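PDB 7BVC: integral membrane indolylacetylinositol arabinosyltransferase EmbB from Mycolicibacterium smegmatis MC2 155, which probably transfers arabinose units to polymerise the arabinan of cell-wall arabinogalactan, and binds the drug ethambutol. Local coordinates for residues Glu105-Ala110 and Ile1023-Leu1028; Gly773-Ile778 and Gly827-Glu832; Ala780-Leu785 and Tyr794-Pro799; Gly866-Glu871 and Val902-Val907; Ser1031-Tyr1036 and Gly1046-Phe1051. One frame throughout, in Å; residues are numbered along the deposited sequence.

In the fold
Interactions 2 to 5 all lie in the C-terminal domain, whereas interaction 1 joins that domain to the concanavalin-like domain across more than 900 residues. Along the chain interactions 2, 3 and 4 fall inside the loop closed by interaction 1, with 3 nested within 2; interaction 5, the hairpin of strands 1028-1037 and 1047-1053, follows. Its Phe1051 packs on Thr1024 and Leu1028 of interaction 1; the centres of the two interactions are about 20 Å apart. Val1032 touches Glu781 of interaction 3, and interactions 2 and 3 touch, centres about 16 Å apart. Interaction 4 touches none, its nearest atoms about 6 to 7 Å from interactions 2, 3 and 5. Interactions 2, 3 and 5 thus pack the 740-826 loop and the hairpin within one domain.

Interaction 1: residues Glu105-Ala110 and Ile1023-Leu1028; sequences EGRDAA and ITDLLL
The CD2 methyl of Leu1026, on helix 1024-1027, reaches across to the backbone of the turn formed by Gly106 to Ala109. It lies 3.3 Å from Arg107 O and 3.8 Å from Asp108 O, and also 3.8 Å from Ala109 CA, so one apolar branch meets mostly peptide atoms. Its only apolar side-chain partner across the contact is Ala109 CB, at a looser 4.5 Å from CD2. Beside it, Arg107 and Asp1025 run out side by side in the same direction. Arg107 CB rests 3.4 Å from Asp1025 O, and at the tip Arg107 NH2 comes within 3.6 Å of Asp1025 OD2. The guanidinium and carboxylate planes are 20° apart, yet OD2 sits well out of the guanidinium plane, and the salt bridge is therefore one of charge alone, with no N-H aimed at the oxygen. Those N-H groups are used by the chain nearby: NH1 bonds Gln789 O and NH2 bonds Pro790 O, which fixes the extended arginine (CG anti to the backbone N, chi1 -174°). The turn itself is of type II, closed by a weak bond of 3.5 Å from Ala109 N to Gly106 O. It leads directly into helix 109-112 of the concanavalin-like domain, while on the C-terminal-domain side Thr1024 and Leu1028 pack against Phe1051, seating helix 1024-1027 on strand 1047-1053.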
# COMPACT_ATOMS: atom_id res chain seq x y z
N GLU B 105 -32.90 0.62 23.44
CA GLU B 105 -33.03 0.73 21.99
C GLU B 105 -31.85 1.45 21.35
O GLU B 105 -31.91 1.79 20.17
CB GLU B 105 -34.34 1.43 21.63
CG GLU B 105 -34.49 2.82 22.22
CD GLU B 105 -35.06 2.81 23.62
OE1 GLU B 105 -35.25 1.71 24.18
OE2 GLU B 105 -35.33 3.90 24.17
N GLY B 106 -30.78 1.70 22.11
CA GLY B 106 -29.58 2.24 21.52
C GLY B 106 -28.87 1.23 20.64
O GLY B 106 -29.15 0.03 20.66
N ARG B 107 -27.92 1.73 19.85
CA ARG B 107 -27.20 0.87 18.92
C ARG B 107 -26.19 0.02 19.67
O ARG B 107 -25.28 0.55 20.32
CB ARG B 107 -26.51 1.71 17.85
CG ARG B 107 -25.87 0.89 16.75
CD ARG B 107 -25.06 1.76 15.81
NE ARG B 107 -23.92 1.03 15.24
CZ ARG B 107 -22.95 1.60 14.54
NH1 ARG B 107 -21.96 0.86 14.06
NH2 ARG B 107 -22.97 2.90 14.31
N ASP B 108 -26.34 -1.30 19.59
CA ASP B 108 -25.45 -2.26 20.24
C ASP B 108 -25.44 -2.08 21.76
O ASP B 108 -24.42 -2.30 22.42
CB ASP B 108 -24.03 -2.17 19.69
CG ASP B 108 -23.93 -2.66 18.26
OD1 ASP B 108 -24.93 -3.22 17.75
OD2 ASP B 108 -22.86 -2.49 17.64
N ALA B 109 -26.59 -1.69 22.32
CA ALA B 109 -26.68 -1.51 23.77
C ALA B 109 -26.48 -2.82 24.51
O ALA B 109 -25.87 -2.83 25.59
CB ALA B 109 -28.03 -0.90 24.13
N ALA B 110 -26.98 -3.93 23.96
CA ALA B 110 -26.76 -5.22 24.60
C ALA B 110 -25.35 -5.72 24.39
O ALA B 110 -24.82 -6.45 25.24
CB ALA B 110 -27.77 -6.24 24.07
N ILE B 1023 -19.34 6.51 22.27
CA ILE B 1023 -20.33 7.08 23.17
C ILE B 1023 -21.55 7.58 22.41
O ILE B 1023 -22.69 7.32 22.82
CB ILE B 1023 -19.69 8.21 24.00
CG1 ILE B 1023 -18.54 7.66 24.85
CG2 ILE B 1023 -20.73 8.90 24.84
CD1 ILE B 1023 -17.63 8.73 25.40
N THR B 1024 -21.34 8.28 21.30
CA THR B 1024 -22.43 8.90 20.57
C THR B 1024 -23.26 7.90 19.78
O THR B 1024 -24.38 8.24 19.39
CB THR B 1024 -21.88 9.97 19.62
OG1 THR B 1024 -21.09 9.35 18.60
CG2 THR B 1024 -21.01 10.96 20.38
N ASP B 1025 -22.75 6.70 19.54
CA ASP B 1025 -23.58 5.66 18.94
C ASP B 1025 -24.44 4.95 19.97
O ASP B 1025 -25.50 4.42 19.63
CB ASP B 1025 -22.72 4.65 18.19
CG ASP B 1025 -21.90 5.28 17.08
OD1 ASP B 1025 -22.26 6.39 16.63
OD2 ASP B 1025 -20.90 4.66 16.65
N LEU B 1026 -24.00 4.93 21.23
CA LEU B 1026 -24.80 4.34 22.30
C LEU B 1026 -25.82 5.32 22.85
O LEU B 1026 -26.88 4.90 23.33
CB LEU B 1026 -23.89 3.86 23.43
CG LEU B 1026 -23.22 2.50 23.31
CD1 LEU B 1026 -22.26 2.29 24.46
CD2 LEU B 1026 -24.26 1.40 23.29
N LEU B 1027 -25.53 6.62 22.80
CA LEU B 1027 -26.36 7.61 23.49
C LEU B 1027 -27.22 8.45 22.55
O LEU B 1027 -28.30 8.87 22.96
CB LEU B 1027 -25.47 8.53 24.33
CG LEU B 1027 -26.16 9.56 25.22
CD1 LEU B 1027 -27.23 8.91 26.07
CD2 LEU B 1027 -25.14 10.27 26.10
N LEU B 1028 -26.78 8.70 21.32
CA LEU B 1028 -27.43 9.67 20.45
C LEU B 1028 -27.67 9.07 19.07
O LEU B 1028 -27.17 7.99 18.74
CB LEU B 1028 -26.59 10.95 20.33
CG LEU B 1028 -26.17 11.61 21.65
CD1 LEU B 1028 -25.00 12.55 21.42
CD2 LEU B 1028 -27.33 12.34 22.28

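Interaction 2: residues Gly773-Ile778 and Gly827-Glu832; sequences GVPDRI and GTYSTE
Tyr829 carries this contact, and its path starts at CB, which lies 3.1 Å from Gly773 O. The same carbonyl oxygen receives a weak hydrogen bond from Tyr829 N, 3.3 Å long and bent to 127°, so Gly773 O sits against both the amide and the first side-chain carbon. With CG anti to the backbone N (chi1 179°), the ring swings toward Pro775. CG of the tyrosine is 4.1 Å from Pro775 CG, and CD2 is equally near that atom. Pro775 CG in fact stands over the middle of the ring, 4.0 Å from its centroid and 6° off the normal, a nearly axial CH-pi contact in which the two side chains cross obliquely. The ring also meets Trp944 edge-to-face, and Trp944 touches Pro775 as well, so Pro775, Tyr829 and Trp944 all touch one another. At the glycine end the backbones close in, with the CA atoms of Gly773 and Gly827 4.1 Å apart. Thr828, whose backbone pairs with Ile945, has its side chain about 4 Å from the bound calcium ion. The CH-pi contact thus joins the loop after strand 737-739 to the segment following strand 826-827, beside the calcium site of a domain of the galactose-binding-domain-like clan, consistent with a calcium-bearing jelly-roll module.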
# COMPACT_ATOMS: atom_id res chain seq x y z
N GLY B 773 -40.08 3.40 -7.49
CA GLY B 773 -39.11 2.88 -8.42
C GLY B 773 -37.69 3.06 -7.93
O GLY B 773 -36.79 3.42 -8.69
N VAL B 774 -37.48 2.83 -6.63
CA VAL B 774 -36.18 3.00 -5.99
C VAL B 774 -35.77 1.67 -5.39
O VAL B 774 -36.64 0.88 -4.98
CB VAL B 774 -36.24 4.11 -4.92
CG1 VAL B 774 -34.85 4.51 -4.47
CG2 VAL B 774 -37.00 5.32 -5.44
N PRO B 775 -34.47 1.35 -5.33
CA PRO B 775 -34.05 0.13 -4.62
C PRO B 775 -34.30 0.22 -3.12
O PRO B 775 -34.85 1.21 -2.63
CB PRO B 775 -32.56 0.04 -4.94
CG PRO B 775 -32.42 0.74 -6.23
CD PRO B 775 -33.40 1.87 -6.19
N ASP B 776 -33.89 -0.81 -2.38
CA ASP B 776 -34.27 -0.92 -0.97
C ASP B 776 -33.44 0.01 -0.08
O ASP B 776 -33.98 0.90 0.58
CB ASP B 776 -34.15 -2.37 -0.52
CG ASP B 776 -35.09 -3.30 -1.26
OD1 ASP B 776 -35.84 -2.81 -2.13
OD2 ASP B 776 -35.08 -4.51 -0.97
N ARG B 777 -32.13 -0.19 -0.06
CA ARG B 777 -31.25 0.49 0.90
C ARG B 777 -30.55 1.65 0.21
O ARG B 777 -29.38 1.58 -0.17
CB ARG B 777 -30.26 -0.50 1.50
CG ARG B 777 -30.91 -1.69 2.17
CD ARG B 777 -31.80 -1.26 3.32
NE ARG B 777 -31.93 -2.30 4.34
CZ ARG B 777 -32.53 -2.12 5.51
NH1 ARG B 777 -32.61 -3.12 6.38
NH2 ARG B 777 -33.06 -0.94 5.82
N ILE B 778 -31.29 2.75 0.06
CA ILE B 778 -30.76 3.99 -0.50
C ILE B 778 -30.87 5.07 0.57
O ILE B 778 -31.98 5.37 1.03
CB ILE B 778 -31.49 4.41 -1.79
CG1 ILE B 778 -31.41 3.29 -2.82
CG2 ILE B 778 -30.88 5.67 -2.36
CD1 ILE B 778 -30.04 3.12 -3.44
N GLY B 827 -39.39 7.22 -9.97
CA GLY B 827 -38.18 6.47 -10.20
C GLY B 827 -38.26 5.64 -11.47
O GLY B 827 -39.34 5.33 -11.98
N THR B 828 -37.07 5.29 -11.98
CA THR B 828 -36.93 4.51 -13.20
C THR B 828 -36.56 3.05 -12.94
O THR B 828 -36.82 2.21 -13.80
CB THR B 828 -35.86 5.15 -14.10
OG1 THR B 828 -36.15 6.55 -14.26
CG2 THR B 828 -35.82 4.51 -15.47
N TYR B 829 -36.00 2.75 -11.78
CA TYR B 829 -35.54 1.39 -11.49
C TYR B 829 -36.68 0.39 -11.58
O TYR B 829 -37.81 0.67 -11.17
CB TYR B 829 -34.90 1.35 -10.10
CG TYR B 829 -34.41 -0.02 -9.68
CD1 TYR B 829 -33.18 -0.50 -10.10
CD2 TYR B 829 -35.17 -0.82 -8.83
CE1 TYR B 829 -32.72 -1.74 -9.71
CE2 TYR B 829 -34.72 -2.06 -8.43
CZ TYR B 829 -33.50 -2.52 -8.87
OH TYR B 829 -33.05 -3.76 -8.48
N SER B 830 -36.37 -0.79 -12.12
CA SER B 830 -37.35 -1.85 -12.29
C SER B 830 -36.61 -3.18 -12.26
O SER B 830 -35.39 -3.24 -12.48
CB SER B 830 -38.14 -1.69 -13.60
OG SER B 830 -38.79 -2.90 -13.95
N THR B 831 -37.36 -4.25 -11.99
CA THR B 831 -36.77 -5.57 -11.80
C THR B 831 -37.37 -6.61 -12.75
O THR B 831 -36.97 -7.78 -12.74
CB THR B 831 -36.95 -6.00 -10.34
OG1 THR B 831 -36.52 -4.94 -9.48
CG2 THR B 831 -36.10 -7.22 -10.00
N GLU B 832 -38.28 -6.20 -13.63
CA GLU B 832 -38.95 -7.14 -14.52
C GLU B 832 -38.65 -6.88 -15.99
O GLU B 832 -38.46 -7.84 -16.75
CB GLU B 832 -40.47 -7.11 -14.26
CG GLU B 832 -41.17 -5.81 -14.62
CD GLU B 832 -41.15 -4.81 -13.49
OE1 GLU B 832 -40.40 -5.01 -12.52
OE2 GLU B 832 -41.89 -3.81 -13.58

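Interaction 3: residues Ala780-Leu785 and Tyr794-Pro799; sequences AEAIRL and YDWNRP
Two limbs of the long loop between strands 737-739 and 826-827 of the C-terminal domain are clasped by an arginine and a tryptophan, through a CH-pi contact and a side-chain-to-backbone hydrogen bond. The aliphatic stem of Arg784 makes the CH-pi contact: its CG lies over one face of the Trp796 indole, 3.9 Å from the centroid of the six-membered ring and nearest to CE3, at 3.7 Å. The extended chain (CG anti to the backbone N, chi1 -168°) carries the guanidinium past the ring toward the tryptophan backbone. Around the far end of the indole the peptide of the other limb closes in obliquely, with Leu785 N 3.6 Å from Trp796 CH2 and Ile783 O 4.0 Å from CZ2. Ala782 CB approaches the pyrrole side, 4.4 Å from Trp796 NE1. Ile779 packs on both Trp796 and Asp795, and Arg777 lies against Arg784 while its NH2 bonds Arg798 O. Backbone bonding of Tyr794 with Ala1030 ties the second limb to strand 1028-1037. The polar half of the clasp is a single good bond: Arg784 NE to Trp796 O, 2.9 Å and 163° at the hydrogen, with the oxygen at the guanidinium edge and the donor in the carbonyl plane.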
# COMPACT_ATOMS: atom_id res chain seq x y z
N ALA B 780 -29.12 8.85 2.54
CA ALA B 780 -28.68 10.21 2.24
C ALA B 780 -27.16 10.31 2.34
O ALA B 780 -26.60 10.13 3.42
CB ALA B 780 -29.35 11.21 3.18
N GLU B 781 -26.51 10.58 1.21
CA GLU B 781 -25.08 10.89 1.17
C GLU B 781 -24.23 9.77 1.75
O GLU B 781 -23.28 10.01 2.50
CB GLU B 781 -24.78 12.21 1.88
CG GLU B 781 -25.58 13.39 1.35
CD GLU B 781 -25.30 14.67 2.11
OE1 GLU B 781 -24.25 14.74 2.78
OE2 GLU B 781 -26.13 15.60 2.04
N ALA B 782 -24.56 8.53 1.40
CA ALA B 782 -23.79 7.37 1.85
C ALA B 782 -24.15 6.19 0.97
O ALA B 782 -25.04 6.26 0.11
CB ALA B 782 -24.05 7.08 3.33
N ILE B 783 -23.46 5.07 1.20
CA ILE B 783 -23.72 3.83 0.47
C ILE B 783 -23.81 2.70 1.48
O ILE B 783 -22.79 2.21 1.97
CB ILE B 783 -22.64 3.56 -0.59
CG1 ILE B 783 -22.62 4.67 -1.63
CG2 ILE B 783 -22.87 2.22 -1.26
CD1 ILE B 783 -21.47 4.57 -2.61
N ARG B 784 -25.03 2.29 1.81
CA ARG B 784 -25.23 1.28 2.85
C ARG B 784 -24.67 -0.06 2.41
O ARG B 784 -25.04 -0.59 1.36
CB ARG B 784 -26.71 1.15 3.18
CG ARG B 784 -26.97 0.34 4.44
CD ARG B 784 -28.37 -0.22 4.48
NE ARG B 784 -28.68 -0.85 5.76
CZ ARG B 784 -28.25 -2.05 6.13
NH1 ARG B 784 -28.59 -2.54 7.31
NH2 ARG B 784 -27.49 -2.77 5.31
N LEU B 785 -23.77 -0.61 3.22
CA LEU B 785 -23.18 -1.91 2.99
C LEU B 785 -23.87 -2.95 3.87
O LEU B 785 -24.88 -2.67 4.53
CB LEU B 785 -21.67 -1.86 3.24
CG LEU B 785 -20.89 -0.94 2.30
CD1 LEU B 785 -19.45 -0.82 2.75
CD2 LEU B 785 -20.98 -1.45 0.88
N TYR B 794 -28.60 7.51 11.62
CA TYR B 794 -29.73 6.77 12.15
C TYR B 794 -30.39 5.92 11.07
O TYR B 794 -30.77 4.77 11.31
CB TYR B 794 -30.75 7.72 12.77
CG TYR B 794 -32.03 7.04 13.20
CD1 TYR B 794 -32.00 5.85 13.91
CD2 TYR B 794 -33.27 7.58 12.88
CE1 TYR B 794 -33.17 5.22 14.30
CE2 TYR B 794 -34.44 6.96 13.26
CZ TYR B 794 -34.38 5.78 13.97
OH TYR B 794 -35.54 5.16 14.36
N ASP B 795 -30.51 6.46 9.86
CA ASP B 795 -31.26 5.79 8.80
C ASP B 795 -30.55 4.58 8.23
O ASP B 795 -31.06 4.05 7.23
CB ASP B 795 -31.59 6.78 7.68
CG ASP B 795 -30.36 7.53 7.19
OD1 ASP B 795 -29.55 6.93 6.46
OD2 ASP B 795 -30.22 8.72 7.54
N TRP B 796 -29.43 4.10 8.77
CA TRP B 796 -28.88 2.83 8.29
C TRP B 796 -29.75 1.65 8.70
O TRP B 796 -29.87 0.68 7.94
CB TRP B 796 -27.46 2.63 8.82
CG TRP B 796 -26.39 3.13 7.92
CD1 TRP B 796 -26.24 4.40 7.45
CD2 TRP B 796 -25.32 2.37 7.37
NE1 TRP B 796 -25.13 4.48 6.65
CE2 TRP B 796 -24.55 3.24 6.58
CE3 TRP B 796 -24.93 1.03 7.47
CZ2 TRP B 796 -23.42 2.82 5.89
CZ3 TRP B 796 -23.80 0.62 6.78
CH2 TRP B 796 -23.06 1.51 6.00
N ASN B 797 -30.36 1.72 9.88
CA ASN B 797 -31.18 0.64 10.42
C ASN B 797 -32.61 1.17 10.54
O ASN B 797 -32.99 1.72 11.57
CB ASN B 797 -30.64 0.17 11.77
CG ASN B 797 -29.13 0.13 11.81
OD1 ASN B 797 -28.50 -0.65 11.09
ND2 ASN B 797 -28.54 0.97 12.65
N ARG B 798 -33.38 1.01 9.47
CA ARG B 798 -34.76 1.48 9.42
C ARG B 798 -35.53 0.57 8.49
O ARG B 798 -34.94 -0.09 7.62
CB ARG B 798 -34.83 2.94 8.96
CG ARG B 798 -34.94 3.94 10.10
CD ARG B 798 -34.96 5.37 9.59
NE ARG B 798 -36.27 5.75 9.07
CZ ARG B 798 -36.56 6.96 8.62
NH1 ARG B 798 -35.64 7.92 8.62
NH2 ARG B 798 -37.78 7.23 8.16
N PRO B 799 -36.86 0.50 8.64
CA PRO B 799 -37.65 -0.36 7.75
C PRO B 799 -37.52 0.07 6.30
O PRO B 799 -37.46 1.26 5.98
CB PRO B 799 -39.08 -0.19 8.27
CG PRO B 799 -39.06 1.10 9.04
CD PRO B 799 -37.70 1.15 9.66

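Interaction 4: residues Gly866-Glu871 and Val902-Val907; sequences GTITGE and VTPYDV
The Tyr905 ring and the Glu871 carboxylate lie side by side and point the same way, their planes only 18° apart. The carboxylate approaches the ring obliquely, with Glu871 OE2 3.0 Å from Tyr905 CE1. The glutamate reaches there through an extended chain whose CG is anti to the backbone N, and Pro919 packs on the tyrosine from outside the pair. The second ring, that of Pro904, is met at CG, 3.4 Å from Thr869 O. Ile868 CG2 is 4.5 Å from Pro904 CG and nearer, at 3.8 Å, to Asp906 OD2. Between these side chains the two backbones run together in register, Gly870 beside Pro904 and Glu871 beside Tyr905. One nearly straight bond links them: Glu871 N to Pro904 O, 3.0 Å and 172°, although the donor stands 30° above the carbonyl plane. Glu871 O then receives a CA-H...O contact from Tyr905 CA at 3.3 Å. Gly870, without a side chain, brings its CA 3.8 Å from Pro904 O and close to the Asp906 carboxylate; a CB there would clash with Asp906 OD2. Thr869 OG1 is held by Thr878 O. The two segments lie in the connections from strand 860-866 to 882-889 and from 897-898 back to 914-918, each passing from one four-stranded antiparallel sheet to the other, a crossing of loops consistent with a jelly-roll-like beta domain.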
# COMPACT_ATOMS: atom_id res chain seq x y z
N GLY B 866 -29.65 8.08 -8.13
CA GLY B 866 -29.48 7.34 -9.36
C GLY B 866 -28.07 7.35 -9.92
O GLY B 866 -27.11 7.07 -9.20
N THR B 867 -27.95 7.65 -11.21
CA THR B 867 -26.68 7.73 -11.92
C THR B 867 -26.59 9.04 -12.71
O THR B 867 -26.21 9.08 -13.88
CB THR B 867 -26.49 6.49 -12.80
OG1 THR B 867 -25.17 6.48 -13.36
CG2 THR B 867 -27.54 6.42 -13.91
N ILE B 868 -26.94 10.13 -12.03
CA ILE B 868 -27.05 11.43 -12.69
C ILE B 868 -25.70 11.85 -13.27
O ILE B 868 -24.63 11.45 -12.78
CB ILE B 868 -27.56 12.48 -11.68
CG1 ILE B 868 -28.77 11.95 -10.93
CG2 ILE B 868 -27.93 13.77 -12.38
CD1 ILE B 868 -29.92 11.61 -11.82
N THR B 869 -25.74 12.66 -14.32
CA THR B 869 -24.56 13.31 -14.87
C THR B 869 -24.59 14.79 -14.51
O THR B 869 -25.66 15.41 -14.48
CB THR B 869 -24.47 13.13 -16.39
OG1 THR B 869 -23.24 13.70 -16.87
CG2 THR B 869 -25.64 13.79 -17.10
N GLY B 870 -23.43 15.35 -14.20
CA GLY B 870 -23.38 16.73 -13.77
C GLY B 870 -21.96 17.21 -13.61
O GLY B 870 -21.00 16.47 -13.85
N GLU B 871 -21.84 18.45 -13.17
CA GLU B 871 -20.56 19.14 -13.05
C GLU B 871 -20.07 19.09 -11.61
O GLU B 871 -20.78 19.51 -10.69
CB GLU B 871 -20.68 20.58 -13.52
CG GLU B 871 -19.36 21.24 -13.90
CD GLU B 871 -19.53 22.70 -14.28
OE1 GLU B 871 -18.71 23.21 -15.08
OE2 GLU B 871 -20.47 23.34 -13.78
N VAL B 902 -30.51 24.09 -17.71
CA VAL B 902 -29.40 24.21 -16.77
C VAL B 902 -28.95 22.81 -16.36
O VAL B 902 -29.78 21.92 -16.15
CB VAL B 902 -29.79 25.04 -15.53
CG1 VAL B 902 -28.56 25.35 -14.69
CG2 VAL B 902 -30.49 26.32 -15.94
N THR B 903 -27.62 22.62 -16.25
CA THR B 903 -27.00 21.37 -15.84
C THR B 903 -26.62 21.42 -14.36
O THR B 903 -26.21 22.48 -13.86
CB THR B 903 -25.76 21.07 -16.68
OG1 THR B 903 -24.67 21.89 -16.24
CG2 THR B 903 -26.04 21.35 -18.15
N PRO B 904 -26.71 20.31 -13.65
CA PRO B 904 -26.59 20.34 -12.19
C PRO B 904 -25.15 20.36 -11.71
O PRO B 904 -24.19 20.19 -12.47
CB PRO B 904 -27.29 19.05 -11.76
CG PRO B 904 -27.01 18.12 -12.88
CD PRO B 904 -27.05 18.96 -14.13
N TYR B 905 -25.01 20.58 -10.40
CA TYR B 905 -23.74 20.55 -9.69
C TYR B 905 -23.76 19.34 -8.76
O TYR B 905 -24.22 19.44 -7.62
CB TYR B 905 -23.51 21.84 -8.92
CG TYR B 905 -22.85 22.95 -9.70
CD1 TYR B 905 -21.54 22.83 -10.13
CD2 TYR B 905 -23.54 24.12 -9.99
CE1 TYR B 905 -20.94 23.85 -10.84
CE2 TYR B 905 -22.94 25.14 -10.70
CZ TYR B 905 -21.64 25.00 -11.12
OH TYR B 905 -21.05 26.01 -11.83
N ASP B 906 -23.26 18.21 -9.24
CA ASP B 906 -23.19 17.01 -8.42
C ASP B 906 -21.93 17.02 -7.56
O ASP B 906 -20.84 17.32 -8.04
CB ASP B 906 -23.21 15.76 -9.29
CG ASP B 906 -24.57 15.52 -9.93
OD1 ASP B 906 -25.58 15.93 -9.34
OD2 ASP B 906 -24.62 14.94 -11.03
N VAL B 907 -22.10 16.70 -6.28
CA VAL B 907 -20.96 16.64 -5.36
C VAL B 907 -20.98 15.32 -4.60
O VAL B 907 -19.94 14.85 -4.12
CB VAL B 907 -20.96 17.85 -4.41
CG1 VAL B 907 -22.13 17.76 -3.44
CG2 VAL B 907 -19.64 17.96 -3.68

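Interaction 5: residues Ser1031-Tyr1036 and Gly1046-Phe1051; sequences SVMSTY and GSLRKF
Ser1031 O is held by one amide hydrogen bond, from Lys1050 N at 2.9 Å with 155° at the hydrogen, and by a weaker CA-H...O contact of 3.4 Å from Arg1049 CA. The amide lies in the plane of the carbonyl. The same residue pair closes the ring from the other side, Ser1031 N bonding Lys1050 O at 2.9 Å, so Ser1031 and Lys1050 form an antiparallel hydrogen-bonded pair. Val1032 and Arg1049 follow as the non-hydrogen-bonded pair, and Met1033 N bonds Leu1048 O at 3.1 Å. Beyond it the strands part, and the backbone of Ser1034 and Tyr1036 bonds instead to Glu740 and Leu738, at and just after strand 737-739. On one face, Val1032 and Arg1049 lie side by side, the methyl CG2 of the valine 3.6 Å from Arg1049 NE. On the opposite face Ser1031 OG is 3.6 Å from Lys1050 CB, and the lysine chain then leads off. Farther along, Met1033, bent at its last torsion (chi3 68°), places SD 4.1 Å from Leu1048 CD2, while Thr1035 CG2 crosses at about a right angle to meet Leu1048 CB, also at 4.1 Å. Val739 touches Met1033, Thr1035 and Leu1048, and strand 996-999 pairs with the other edge of 1047-1053. The hairpin is thus joined by backbone bonds and apolar packing, and the buried Arg1049, whose NE forms a salt bridge with Asp793 OD1, probably keeps its charge balanced by that loop carboxylate.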
# COMPACT_ATOMS: atom_id res chain seq x y z
N SER B 1031 -28.14 12.68 12.29
CA SER B 1031 -28.89 12.92 11.06
C SER B 1031 -28.22 14.04 10.27
O SER B 1031 -27.88 15.08 10.83
CB SER B 1031 -30.35 13.29 11.37
OG SER B 1031 -30.43 14.53 12.04
N VAL B 1032 -28.06 13.81 8.96
CA VAL B 1032 -27.36 14.78 8.12
C VAL B 1032 -28.25 16.00 7.87
O VAL B 1032 -29.48 15.91 7.83
CB VAL B 1032 -26.93 14.12 6.80
CG1 VAL B 1032 -26.20 15.10 5.89
CG2 VAL B 1032 -26.06 12.92 7.07
N MET B 1033 -27.61 17.15 7.69
CA MET B 1033 -28.28 18.38 7.31
C MET B 1033 -27.76 18.85 5.95
O MET B 1033 -26.69 18.43 5.50
CB MET B 1033 -28.08 19.49 8.35
CG MET B 1033 -28.49 19.11 9.76
SD MET B 1033 -28.28 20.48 10.91
CE MET B 1033 -29.55 21.60 10.32
N SER B 1034 -28.52 19.73 5.31
CA SER B 1034 -28.18 20.24 3.99
C SER B 1034 -27.35 21.51 4.14
O SER B 1034 -27.82 22.51 4.69
CB SER B 1034 -29.44 20.51 3.17
OG SER B 1034 -30.13 19.31 2.88
N THR B 1035 -26.12 21.47 3.63
CA THR B 1035 -25.17 22.56 3.75
C THR B 1035 -24.53 22.84 2.40
O THR B 1035 -24.29 21.92 1.62
CB THR B 1035 -24.08 22.24 4.78
OG1 THR B 1035 -23.58 20.92 4.55
CG2 THR B 1035 -24.63 22.32 6.19
N TYR B 1036 -24.25 24.12 2.14
CA TYR B 1036 -23.62 24.55 0.90
C TYR B 1036 -22.55 25.59 1.19
O TYR B 1036 -22.74 26.48 2.03
CB TYR B 1036 -24.64 25.14 -0.08
CG TYR B 1036 -25.95 24.38 -0.16
CD1 TYR B 1036 -26.06 23.22 -0.91
CD2 TYR B 1036 -27.07 24.83 0.52
CE1 TYR B 1036 -27.25 22.53 -0.98
CE2 TYR B 1036 -28.27 24.15 0.45
CZ TYR B 1036 -28.35 23.00 -0.30
OH TYR B 1036 -29.55 22.33 -0.37
N GLY B 1046 -17.51 19.54 3.48
CA GLY B 1046 -17.63 18.60 4.58
C GLY B 1046 -19.07 18.19 4.80
O GLY B 1046 -19.79 17.89 3.83
N SER B 1047 -19.51 18.17 6.05
CA SER B 1047 -20.88 17.80 6.38
C SER B 1047 -21.16 18.17 7.83
O SER B 1047 -20.28 18.07 8.69
CB SER B 1047 -21.13 16.30 6.17
OG SER B 1047 -20.34 15.52 7.06
N LEU B 1048 -22.39 18.61 8.09
CA LEU B 1048 -22.86 18.91 9.43
C LEU B 1048 -23.97 17.94 9.80
O LEU B 1048 -24.79 17.57 8.95
CB LEU B 1048 -23.36 20.35 9.54
CG LEU B 1048 -23.80 20.82 10.92
CD1 LEU B 1048 -22.62 20.90 11.86
CD2 LEU B 1048 -24.51 22.16 10.84
N ARG B 1049 -23.98 17.52 11.06
CA ARG B 1049 -24.94 16.53 11.53
C ARG B 1049 -25.59 17.01 12.81
O ARG B 1049 -25.06 17.86 13.53
CB ARG B 1049 -24.27 15.17 11.75
CG ARG B 1049 -23.87 14.50 10.45
CD ARG B 1049 -23.47 13.05 10.67
NE ARG B 1049 -23.45 12.31 9.41
CZ ARG B 1049 -22.51 12.44 8.48
NH1 ARG B 1049 -21.51 13.30 8.66
NH2 ARG B 1049 -22.57 11.72 7.37
N LYS B 1050 -26.76 16.44 13.09
CA LYS B 1050 -27.56 16.78 14.26
C LYS B 1050 -27.72 15.55 15.13
O LYS B 1050 -27.96 14.45 14.62
CB LYS B 1050 -28.93 17.32 13.84
CG LYS B 1050 -29.44 18.47 14.67
CD LYS B 1050 -30.79 18.94 14.15
CE LYS B 1050 -31.29 20.14 14.93
NZ LYS B 1050 -31.25 19.89 16.39
N PHE B 1051 -27.58 15.74 16.44
CA PHE B 1051 -27.66 14.66 17.41
C PHE B 1051 -28.98 14.76 18.16
O PHE B 1051 -29.26 15.79 18.78
CB PHE B 1051 -26.49 14.72 18.39
CG PHE B 1051 -25.25 14.04 17.89
CD1 PHE B 1051 -25.33 12.83 17.22
CD2 PHE B 1051 -24.01 14.61 18.07
CE1 PHE B 1051 -24.20 12.21 16.76
CE2 PHE B 1051 -22.87 13.99 17.61
CZ PHE B 1051 -22.97 12.79 16.95